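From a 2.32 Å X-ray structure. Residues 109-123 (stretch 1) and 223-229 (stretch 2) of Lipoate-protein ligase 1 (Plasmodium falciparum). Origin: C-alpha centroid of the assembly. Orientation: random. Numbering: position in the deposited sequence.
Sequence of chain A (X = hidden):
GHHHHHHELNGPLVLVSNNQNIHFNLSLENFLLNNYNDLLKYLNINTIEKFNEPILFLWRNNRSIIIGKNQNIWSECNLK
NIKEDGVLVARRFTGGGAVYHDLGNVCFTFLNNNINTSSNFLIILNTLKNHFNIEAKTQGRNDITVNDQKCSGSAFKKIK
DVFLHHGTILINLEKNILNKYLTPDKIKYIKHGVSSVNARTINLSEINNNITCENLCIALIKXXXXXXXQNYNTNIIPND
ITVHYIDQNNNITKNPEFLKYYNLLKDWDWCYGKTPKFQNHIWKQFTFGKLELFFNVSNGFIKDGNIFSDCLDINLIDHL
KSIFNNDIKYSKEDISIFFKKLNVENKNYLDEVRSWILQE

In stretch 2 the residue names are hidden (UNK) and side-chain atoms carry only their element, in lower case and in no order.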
# COMPACT_ATOMS: atom_id res chain seq x y z
N THR A 109 -5.68 -6.76 -2.53
CA THR A 109 -6.16 -5.58 -1.82
C THR A 109 -7.35 -5.99 -0.96
O THR A 109 -8.42 -6.29 -1.49
CB THR A 109 -6.55 -4.46 -2.79
OG1 THR A 109 -5.42 -4.11 -3.60
CG2 THR A 109 -7.04 -3.23 -2.04
N PHE A 110 -7.16 -6.00 0.35
CA PHE A 110 -8.24 -6.24 1.30
C PHE A 110 -8.82 -4.91 1.76
O PHE A 110 -8.07 -4.02 2.18
CB PHE A 110 -7.74 -7.04 2.50
CG PHE A 110 -7.32 -8.44 2.19
CD1 PHE A 110 -8.26 -9.46 2.11
CD2 PHE A 110 -5.99 -8.75 1.98
CE1 PHE A 110 -7.87 -10.76 1.82
CE2 PHE A 110 -5.60 -10.04 1.69
CZ PHE A 110 -6.54 -11.05 1.61
N LEU A 111 -10.14 -4.78 1.67
CA LEU A 111 -10.84 -3.62 2.22
C LEU A 111 -11.79 -4.11 3.30
O LEU A 111 -12.50 -5.11 3.10
CB LEU A 111 -11.61 -2.86 1.14
CG LEU A 111 -10.84 -2.47 -0.12
CD1 LEU A 111 -11.73 -1.69 -1.06
CD2 LEU A 111 -9.60 -1.66 0.23
N ASN A 112 -11.80 -3.42 4.44
CA ASN A 112 -12.63 -3.84 5.56
C ASN A 112 -13.21 -2.62 6.26
O ASN A 112 -12.76 -1.49 6.07
CB ASN A 112 -11.83 -4.69 6.56
CG ASN A 112 -11.36 -6.00 5.97
OD1 ASN A 112 -10.34 -6.06 5.29
ND2 ASN A 112 -12.11 -7.07 6.23
N ASN A 113 -14.23 -2.87 7.08
CA ASN A 113 -14.81 -1.82 7.90
C ASN A 113 -13.86 -1.42 9.02
O ASN A 113 -13.74 -0.23 9.35
CB ASN A 113 -16.15 -2.28 8.47
CG ASN A 113 -16.75 -1.28 9.44
OD1 ASN A 113 -16.44 -0.09 9.39
ND2 ASN A 113 -17.62 -1.77 10.33
N ASN A 114 -13.19 -2.39 9.63
CA ASN A 114 -12.20 -2.16 10.67
C ASN A 114 -10.86 -2.74 10.23
O ASN A 114 -10.76 -3.43 9.22
CB ASN A 114 -12.65 -2.79 12.00
CG ASN A 114 -13.97 -2.23 12.49
OD1 ASN A 114 -14.33 -1.09 12.18
ND2 ASN A 114 -14.70 -3.03 13.26
N ILE A 115 -9.82 -2.45 11.02
CA ILE A 115 -8.50 -2.99 10.72
C ILE A 115 -8.57 -4.51 10.76
O ILE A 115 -9.10 -5.10 11.71
CB ILE A 115 -7.45 -2.43 11.70
CG1 ILE A 115 -7.34 -0.91 11.53
CG2 ILE A 115 -6.10 -3.09 11.45
CD1 ILE A 115 -6.35 -0.24 12.47
N ASN A 116 -8.02 -5.15 9.73
CA ASN A 116 -8.14 -6.59 9.55
C ASN A 116 -6.83 -7.20 9.07
O ASN A 116 -6.83 -8.24 8.41
CB ASN A 116 -9.27 -6.91 8.57
CG ASN A 116 -9.85 -8.30 8.78
OD1 ASN A 116 -10.49 -8.56 9.80
ND2 ASN A 116 -9.66 -9.18 7.80
N THR A 117 -5.70 -6.56 9.40
CA THR A 117 -4.40 -7.01 8.93
C THR A 117 -4.16 -8.48 9.27
O THR A 117 -3.97 -9.32 8.38
CB THR A 117 -3.30 -6.14 9.54
OG1 THR A 117 -3.56 -4.76 9.24
CG2 THR A 117 -1.93 -6.52 9.00
N SER A 118 -4.14 -8.80 10.57
CA SER A 118 -3.83 -10.16 11.00
C SER A 118 -4.73 -11.18 10.32
O SER A 118 -4.25 -12.20 9.82
CB SER A 118 -3.96 -10.25 12.52
OG SER A 118 -3.06 -9.37 13.17
N SER A 119 -6.04 -10.91 10.27
CA SER A 119 -6.96 -11.85 9.64
C SER A 119 -6.63 -12.04 8.17
O SER A 119 -6.62 -13.17 7.67
CB SER A 119 -8.40 -11.38 9.82
OG SER A 119 -8.86 -11.65 11.13
N ASN A 120 -6.36 -10.95 7.45
CA ASN A 120 -5.98 -11.06 6.04
C ASN A 120 -4.77 -11.96 5.88
O ASN A 120 -4.77 -12.90 5.07
CB ASN A 120 -5.70 -9.67 5.47
CG ASN A 120 -6.89 -8.73 5.60
OD1 ASN A 120 -8.01 -9.16 5.86
ND2 ASN A 120 -6.65 -7.44 5.41
N PHE A 121 -3.71 -11.69 6.66
CA PHE A 121 -2.53 -12.55 6.61
C PHE A 121 -2.87 -13.99 6.94
O PHE A 121 -2.21 -14.91 6.45
CB PHE A 121 -1.46 -12.02 7.56
CG PHE A 121 -0.65 -10.88 7.01
CD1 PHE A 121 0.11 -11.04 5.87
CD2 PHE A 121 -0.65 -9.64 7.65
CE1 PHE A 121 0.85 -9.99 5.35
CE2 PHE A 121 0.10 -8.59 7.14
CZ PHE A 121 0.85 -8.77 5.99
N LEU A 122 -3.88 -14.22 7.78
CA LEU A 122 -4.28 -15.59 8.08
C LEU A 122 -4.98 -16.24 6.89
O LEU A 122 -4.81 -17.44 6.65
CB LEU A 122 -5.19 -15.62 9.31
CG LEU A 122 -5.70 -17.01 9.72
CD1 LEU A 122 -4.54 -17.95 10.01
CD2 LEU A 122 -6.63 -16.92 10.92
N ILE A 123 -5.77 -15.47 6.15
CA ILE A 123 -6.36 -15.99 4.92
C ILE A 123 -5.27 -16.40 3.95
O ILE A 123 -5.32 -17.48 3.35
CB ILE A 123 -7.32 -14.96 4.30
CG1 ILE A 123 -8.51 -14.71 5.23
CG2 ILE A 123 -7.81 -15.42 2.92
CD1 ILE A 123 -9.40 -13.55 4.81
N UNK A 223 -10.12 -19.61 0.23
CA UNK A 223 -9.88 -19.40 1.65
C UNK A 223 -10.45 -18.08 2.15
O UNK A 223 -10.69 -17.94 3.36
o UNK A 223 -8.18 -22.98 3.01
c UNK A 223 -8.38 -19.47 1.95
o UNK A 223 -9.08 -21.21 3.93
c UNK A 223 -8.40 -21.75 3.04
c UNK A 223 -7.82 -20.88 1.94
N UNK A 224 -10.66 -17.11 1.26
CA UNK A 224 -11.30 -15.85 1.65
C UNK A 224 -12.77 -16.07 1.98
O UNK A 224 -13.22 -15.85 3.12
c UNK A 224 -11.83 -13.53 0.73
c UNK A 224 -13.12 -11.10 1.08
c UNK A 224 -13.71 -12.09 0.32
c UNK A 224 -11.89 -11.32 1.66
c UNK A 224 -11.12 -14.84 0.52
c UNK A 224 -13.06 -13.29 0.14
c UNK A 224 -11.24 -12.52 1.48
N UNK A 225 -13.54 -16.52 0.98
CA UNK A 225 -14.95 -16.82 1.20
C UNK A 225 -15.13 -17.76 2.38
O UNK A 225 -15.98 -17.54 3.26
c UNK A 225 -17.06 -17.57 0.06
o UNK A 225 -15.25 -16.59 -1.19
c UNK A 225 -15.55 -17.43 -0.07
N UNK A 226 -14.33 -18.83 2.43
CA UNK A 226 -14.42 -19.78 3.53
C UNK A 226 -14.11 -19.12 4.86
O UNK A 226 -14.77 -19.39 5.87
n UNK A 226 -10.83 -24.81 4.63
c UNK A 226 -11.61 -23.64 5.10
c UNK A 226 -13.30 -21.88 4.47
c UNK A 226 -12.61 -23.17 4.06
c UNK A 226 -13.48 -20.96 3.28
N UNK A 227 -13.11 -18.24 4.89
CA UNK A 227 -12.79 -17.54 6.13
C UNK A 227 -13.98 -16.74 6.62
O UNK A 227 -14.27 -16.72 7.82
c UNK A 227 -11.24 -15.81 7.16
c UNK A 227 -11.58 -16.62 5.93
c UNK A 227 -10.36 -16.30 8.11
c UNK A 227 -11.50 -13.81 8.48
c UNK A 227 -10.62 -14.31 9.42
c UNK A 227 -10.05 -15.55 9.23
c UNK A 227 -11.81 -14.56 7.35
N UNK A 228 -14.69 -16.07 5.72
CA UNK A 228 -15.84 -15.27 6.12
C UNK A 228 -17.15 -16.06 6.07
O UNK A 228 -18.22 -15.45 6.15
c UNK A 228 -13.93 -12.68 4.52
o UNK A 228 -11.79 -10.31 6.24
c UNK A 228 -12.92 -11.78 4.76
c UNK A 228 -13.69 -11.53 7.01
c UNK A 228 -14.70 -12.43 6.76
c UNK A 228 -15.95 -14.02 5.25
c UNK A 228 -14.84 -13.03 5.51
c UNK A 228 -12.80 -11.21 6.01
N UNK A 229 -17.09 -17.39 5.96
CA UNK A 229 -18.27 -18.24 6.03
C UNK A 229 -18.27 -19.12 7.28
O UNK A 229 -18.99 -20.13 7.32
o UNK A 229 -18.48 -20.31 2.35
o UNK A 229 -20.08 -19.05 1.52
c UNK A 229 -18.37 -19.10 4.77
c UNK A 229 -19.24 -18.50 3.68
c UNK A 229 -19.27 -19.35 2.43

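Position 223 carries three side-chain carbons in a row, the third bearing two oxygens, which is a carboxylate two methylenes from CA. Its CA-to-CB bond points toward stretch 1, and its CA lies 5.9 Å from the CA of Ile123. The contact is made near the backbone: Ile123 CG2 is 3.8 Å from C and 4.2 Å from CB. The residue is Glu223.

Position 224 has one carbon followed by a six-carbon ring without a heteroatom, and the ring packs against Phe110 and Ile123; this is Phe224. Its CD1 is 3.8 Å from Phe110 CE1, approaching the Phe110 ring at the edge, near its plane. The same CD1 is 3.9 Å from Ile123 CD1, so this ring bridges strand and helix of stretch 1.

Position 225 shows a carbon carrying one oxygen and one carbon, a beta-branched hydroxyl side chain. Its CA-to-CB bond points away, and no atom of stretch 1 is in contact. This is Thr225.

Position 226 has four carbons in a row ending in nitrogen and also makes no contact across the stretches. It is Lys226; its NZ lies 3.6 Å from Glu223 OE1, a long salt bridge within one helical turn.

Position 227 again has one carbon and an unsubstituted six-carbon ring, with CA-to-CB toward stretch 1. The ring has Ile123 over one face and Leu122 at its edge, with Ser119 nearby; this is Phe227. Ile123 CG1 sits 3.9 Å from the centroid of the Phe227 ring and 27° off the normal, a CH-pi geometry. Leu122 CD2 is 4.1 Å from Phe227 CE2, while Ser119 OG lies 3.6 Å from Phe227 CZ.

Position 228 has one carbon and a six-carbon ring bearing one oxygen. Its CA-to-CB bond points sideways, but the ring's end comes nearer to stretch 1: the oxygen lies near the side-chain nitrogens of Asn112 and Asn116, and a ring carbon rests against Ile123. This is Tyr228, the first residue beyond the helix to leave helical phi/psi. Asn112 ND2 donates a hydrogen bond to Tyr228 OH at 3.3 Å and 146°; Asn116 ND2 lies 2.9 Å from that OH and itself donates to Asn120 OD1 at 2.5 Å.

Position 229 has three carbons, the third carrying two oxygens, and stays out of reach of stretch 1. It is Glu229.

The two stretches bury 400 Å², both sides summed; the axes of helices 117-123 and 223-227 approach to 10.1 Å, with 127° between their N-to-C directions. Ile123 contributes most, 106 Å², because its side chain touches both Phe rings and, through CD1, Tyr228 CE2 at 3.9 Å. Apolar packing thus forms the centre, while the phenol oxygen reaches a polar cluster of asparagines beside it.

Stretch 2, residues 223-229: EFTKFYE
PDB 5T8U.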